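Local coordinates for protein integral membrane indolylacetylinositol arabinosyltransferase EmbB (PDB 7BVC) that probably polymerises arabinose into the arabinan of arabinogalactan, as a membrane-embedded arabinosyltransferase of mycobacterial cell-wall synthesis, at residues B[303-315]-B[488-500]. Numbering follows the deposited sequence.
Sequences ANYFRWFGSPEDP and VLEATRIRTAIGP. With 95E (Ethambutol), chain I.
R495, near the end of helix 485-497, reaches across W308 into the loop 303-315, toward E313 and D314; the loop joins helices 296-299 and 320-326 in the GT-C-type arabinan-synthesis region. From CB, CG lies anti to the carbonyl carbon (chi1 -65°) and settles over the indole face in a CH-pi contact, R495 CG standing 4.2 Å from the centroid of the W308 five-membered ring. R495 CD lies 3.3 Å from D314 OD2. NE pairs with that carboxylate by charge alone, since OD2 stands well out of the guanidinium plane. R495 NH1 rests 3.5 Å from CZ3 of W308, with the guanidinium and ring planes inclined at 36°. At the far end R495 NH2 is gripped twice, by clearly bent bonds: it donates to P312 O at 2.7 Å, from above the carbonyl plane, and to E313 OE1 at 2.9 Å, from above the carboxylate plane but near the guanidinium plane. OE1 also accepts from N304 ND2, on its syn side.

R307 lies over the other indole face through NE, toward its rim, and its NH2 is hydrogen-bonded to W1012 O. Around the indole edge lie I498 and the backbone of G499, and CD1 of I498 touches the edge of F309 at CE2. E313 OE2 lies 3.2 Å from O1 of ethambutol; R495, bonded to OE1, thus stands in the second shell and helps position this carboxylate. The single guanidinium bridges E313 and D314 in one salt-bridge network, tying the helix to the wall of the drug pocket.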
# COMPACT_ATOMS: atom_id res chain seq x y z
N ALA B 303 3.68 31.82 1.94
CA ALA B 303 4.53 30.73 1.48
C ALA B 303 4.02 29.39 1.99
O ALA B 303 3.21 29.30 2.91
CB ALA B 303 5.97 30.95 1.93
N ASN B 304 4.53 28.32 1.37
CA ASN B 304 4.41 26.98 1.91
C ASN B 304 5.58 26.78 2.86
O ASN B 304 6.74 26.78 2.44
CB ASN B 304 4.41 25.93 0.81
CG ASN B 304 3.74 24.64 1.22
OD1 ASN B 304 4.29 23.86 1.98
ND2 ASN B 304 2.53 24.42 0.72
N TYR B 305 5.29 26.64 4.15
CA TYR B 305 6.31 26.81 5.17
C TYR B 305 7.25 25.61 5.24
O TYR B 305 8.47 25.78 5.40
CB TYR B 305 5.65 27.06 6.52
CG TYR B 305 6.60 27.45 7.62
CD1 TYR B 305 7.44 28.54 7.48
CD2 TYR B 305 6.64 26.74 8.81
CE1 TYR B 305 8.31 28.90 8.49
CE2 TYR B 305 7.50 27.09 9.82
CZ TYR B 305 8.33 28.18 9.66
OH TYR B 305 9.19 28.53 10.67
N PHE B 306 6.72 24.40 5.11
CA PHE B 306 7.44 23.19 5.49
C PHE B 306 8.09 22.46 4.32
O PHE B 306 8.76 21.45 4.55
CB PHE B 306 6.50 22.23 6.22
CG PHE B 306 5.92 22.80 7.49
CD1 PHE B 306 6.64 22.75 8.67
CD2 PHE B 306 4.66 23.36 7.49
CE1 PHE B 306 6.11 23.27 9.83
CE2 PHE B 306 4.13 23.88 8.65
CZ PHE B 306 4.86 23.83 9.82
N ARG B 307 7.92 22.92 3.09
CA ARG B 307 8.36 22.12 1.96
C ARG B 307 8.45 22.98 0.71
O ARG B 307 7.92 24.10 0.66
CB ARG B 307 7.41 20.93 1.74
CG ARG B 307 7.94 19.79 0.89
CD ARG B 307 6.89 18.70 0.79
NE ARG B 307 7.15 17.75 -0.28
CZ ARG B 307 7.75 16.57 -0.11
NH1 ARG B 307 7.94 15.77 -1.14
NH2 ARG B 307 8.14 16.20 1.10
N TRP B 308 9.16 22.45 -0.29
CA TRP B 308 9.18 23.00 -1.66
C TRP B 308 9.91 24.34 -1.74
O TRP B 308 9.47 25.25 -2.43
CB TRP B 308 7.77 23.11 -2.23
CG TRP B 308 7.17 21.79 -2.54
CD1 TRP B 308 7.75 20.77 -3.24
CD2 TRP B 308 5.87 21.32 -2.15
NE1 TRP B 308 6.90 19.70 -3.31
CE2 TRP B 308 5.74 20.01 -2.65
CE3 TRP B 308 4.82 21.88 -1.43
CZ2 TRP B 308 4.59 19.26 -2.46
CZ3 TRP B 308 3.68 21.13 -1.23
CH2 TRP B 308 3.57 19.83 -1.75
N PHE B 309 11.04 24.45 -1.03
CA PHE B 309 11.98 25.56 -1.19
C PHE B 309 11.31 26.92 -0.99
O PHE B 309 11.73 27.92 -1.58
CB PHE B 309 12.67 25.51 -2.56
CG PHE B 309 13.52 24.29 -2.75
CD1 PHE B 309 14.83 24.27 -2.32
CD2 PHE B 309 13.00 23.17 -3.37
CE1 PHE B 309 15.61 23.15 -2.50
CE2 PHE B 309 13.78 22.05 -3.55
CZ PHE B 309 15.08 22.04 -3.11
N GLY B 310 10.28 26.98 -0.16
CA GLY B 310 9.61 28.24 0.10
C GLY B 310 8.83 28.79 -1.08
O GLY B 310 8.93 29.98 -1.38
N SER B 311 8.05 27.94 -1.76
CA SER B 311 7.20 28.33 -2.87
C SER B 311 5.77 28.53 -2.38
O SER B 311 5.29 27.77 -1.54
CB SER B 311 7.22 27.27 -3.97
OG SER B 311 6.35 26.20 -3.66
N PRO B 312 5.06 29.54 -2.89
CA PRO B 312 3.75 29.87 -2.31
C PRO B 312 2.64 28.91 -2.70
O PRO B 312 2.88 27.91 -3.38
CB PRO B 312 3.48 31.27 -2.87
CG PRO B 312 4.18 31.26 -4.19
CD PRO B 312 5.43 30.45 -3.98
N GLU B 313 1.42 29.20 -2.24
CA GLU B 313 0.23 28.53 -2.74
C GLU B 313 -0.14 29.17 -4.08
O GLU B 313 -0.51 30.35 -4.12
CB GLU B 313 -0.91 28.66 -1.74
CG GLU B 313 -0.57 28.15 -0.36
CD GLU B 313 -0.17 26.69 -0.36
OE1 GLU B 313 1.03 26.41 -0.16
OE2 GLU B 313 -1.05 25.83 -0.56
N ASP B 314 -0.02 28.41 -5.16
CA ASP B 314 0.21 29.06 -6.45
C ASP B 314 -1.03 29.83 -6.91
O ASP B 314 -0.99 31.07 -6.91
CB ASP B 314 0.69 28.03 -7.47
CG ASP B 314 1.88 27.24 -6.97
OD1 ASP B 314 2.59 27.75 -6.10
OD2 ASP B 314 2.09 26.11 -7.45
N PRO B 315 -2.17 29.19 -7.31
CA PRO B 315 -3.40 29.98 -7.42
C PRO B 315 -4.35 29.78 -6.25
O PRO B 315 -5.34 30.51 -6.11
CB PRO B 315 -4.00 29.48 -8.73
CG PRO B 315 -3.58 28.06 -8.81
CD PRO B 315 -2.39 27.86 -7.90
N VAL B 488 4.00 31.68 -10.62
CA VAL B 488 3.06 30.58 -10.51
C VAL B 488 3.55 29.38 -11.32
O VAL B 488 3.52 28.24 -10.85
CB VAL B 488 1.65 31.03 -10.95
CG1 VAL B 488 0.79 29.82 -11.29
CG2 VAL B 488 1.00 31.86 -9.87
N LEU B 489 4.02 29.63 -12.55
CA LEU B 489 4.56 28.54 -13.36
C LEU B 489 5.78 27.91 -12.70
O LEU B 489 5.93 26.69 -12.71
CB LEU B 489 4.91 29.06 -14.76
CG LEU B 489 3.74 29.31 -15.70
CD1 LEU B 489 4.23 29.94 -17.00
CD2 LEU B 489 2.99 28.02 -15.98
N GLU B 490 6.66 28.73 -12.12
CA GLU B 490 7.85 28.19 -11.47
C GLU B 490 7.49 27.33 -10.27
O GLU B 490 8.03 26.23 -10.09
CB GLU B 490 8.78 29.33 -11.05
CG GLU B 490 10.05 28.88 -10.36
CD GLU B 490 11.01 28.18 -11.30
OE1 GLU B 490 11.71 27.25 -10.86
OE2 GLU B 490 11.06 28.57 -12.49
N ALA B 491 6.57 27.81 -9.43
CA ALA B 491 6.19 27.05 -8.25
C ALA B 491 5.45 25.77 -8.63
O ALA B 491 5.61 24.73 -7.97
CB ALA B 491 5.34 27.91 -7.32
N THR B 492 4.64 25.82 -9.69
CA THR B 492 3.99 24.60 -10.16
C THR B 492 5.01 23.61 -10.70
O THR B 492 4.88 22.40 -10.46
CB THR B 492 2.96 24.94 -11.24
OG1 THR B 492 2.04 25.90 -10.73
CG2 THR B 492 2.20 23.69 -11.65
N ARG B 493 6.03 24.09 -11.41
CA ARG B 493 7.10 23.22 -11.86
C ARG B 493 7.78 22.54 -10.68
O ARG B 493 8.06 21.34 -10.71
CB ARG B 493 8.12 24.02 -12.68
CG ARG B 493 9.34 23.22 -13.09
CD ARG B 493 10.44 24.12 -13.62
NE ARG B 493 11.11 24.85 -12.54
CZ ARG B 493 12.21 24.43 -11.94
NH1 ARG B 493 12.79 23.29 -12.30
NH2 ARG B 493 12.75 25.16 -10.97
N ILE B 494 8.06 23.31 -9.62
CA ILE B 494 8.70 22.73 -8.44
C ILE B 494 7.81 21.66 -7.81
O ILE B 494 8.26 20.53 -7.56
CB ILE B 494 9.03 23.84 -7.42
CG1 ILE B 494 10.03 24.83 -8.01
CG2 ILE B 494 9.59 23.23 -6.15
CD1 ILE B 494 10.39 25.94 -7.06
N ARG B 495 6.55 22.00 -7.55
CA ARG B 495 5.65 21.07 -6.89
C ARG B 495 5.41 19.81 -7.72
O ARG B 495 5.19 18.73 -7.16
CB ARG B 495 4.31 21.75 -6.58
CG ARG B 495 4.41 22.88 -5.58
CD ARG B 495 3.12 23.68 -5.55
NE ARG B 495 3.12 24.66 -4.47
CZ ARG B 495 2.46 24.51 -3.33
NH1 ARG B 495 1.75 23.41 -3.11
NH2 ARG B 495 2.52 25.45 -2.40
N THR B 496 5.45 19.93 -9.04
CA THR B 496 5.26 18.76 -9.89
C THR B 496 6.52 17.91 -9.96
O THR B 496 6.45 16.68 -9.96
CB THR B 496 4.83 19.19 -11.29
OG1 THR B 496 3.69 20.06 -11.19
CG2 THR B 496 4.46 17.98 -12.13
N ALA B 497 7.69 18.55 -10.01
CA ALA B 497 8.94 17.80 -10.11
C ALA B 497 9.30 17.12 -8.80
O ALA B 497 10.01 16.10 -8.82
CB ALA B 497 10.07 18.73 -10.56
N ILE B 498 8.84 17.64 -7.67
CA ILE B 498 9.21 17.11 -6.35
C ILE B 498 8.03 16.43 -5.67
O ILE B 498 8.08 15.23 -5.38
CB ILE B 498 9.81 18.21 -5.46
CG1 ILE B 498 11.24 18.54 -5.89
CG2 ILE B 498 9.81 17.78 -4.01
CD1 ILE B 498 11.88 19.58 -5.03
N GLY B 499 6.97 17.18 -5.39
CA GLY B 499 5.93 16.71 -4.52
C GLY B 499 5.15 15.56 -5.12
O GLY B 499 5.32 15.20 -6.29
N PRO B 500 4.29 14.95 -4.30
CA PRO B 500 3.42 13.88 -4.80
C PRO B 500 2.56 14.38 -5.95
O PRO B 500 1.80 15.34 -5.80
CB PRO B 500 2.59 13.50 -3.58
CG PRO B 500 3.39 13.95 -2.41
CD PRO B 500 4.11 15.19 -2.86
C2 95E I . -0.36 21.92 1.77
O12 95E I . -1.54 14.26 5.15
C11 95E I . -1.53 15.58 4.67
C10 95E I . -0.14 15.90 4.14
C13 95E I . 0.92 15.39 5.10
C14 95E I . 1.65 14.16 4.57
N9 95E I . 0.01 17.34 4.03
C8 95E I . -1.00 17.86 3.14
C7 95E I . -0.59 19.23 2.60
N6 95E I . -1.45 20.25 3.18
C3 95E I . -1.68 21.32 2.23
O1 95E I . -0.65 23.14 1.15
C4 95E I . -2.51 22.40 2.90
C5 95E I . -3.82 21.87 3.49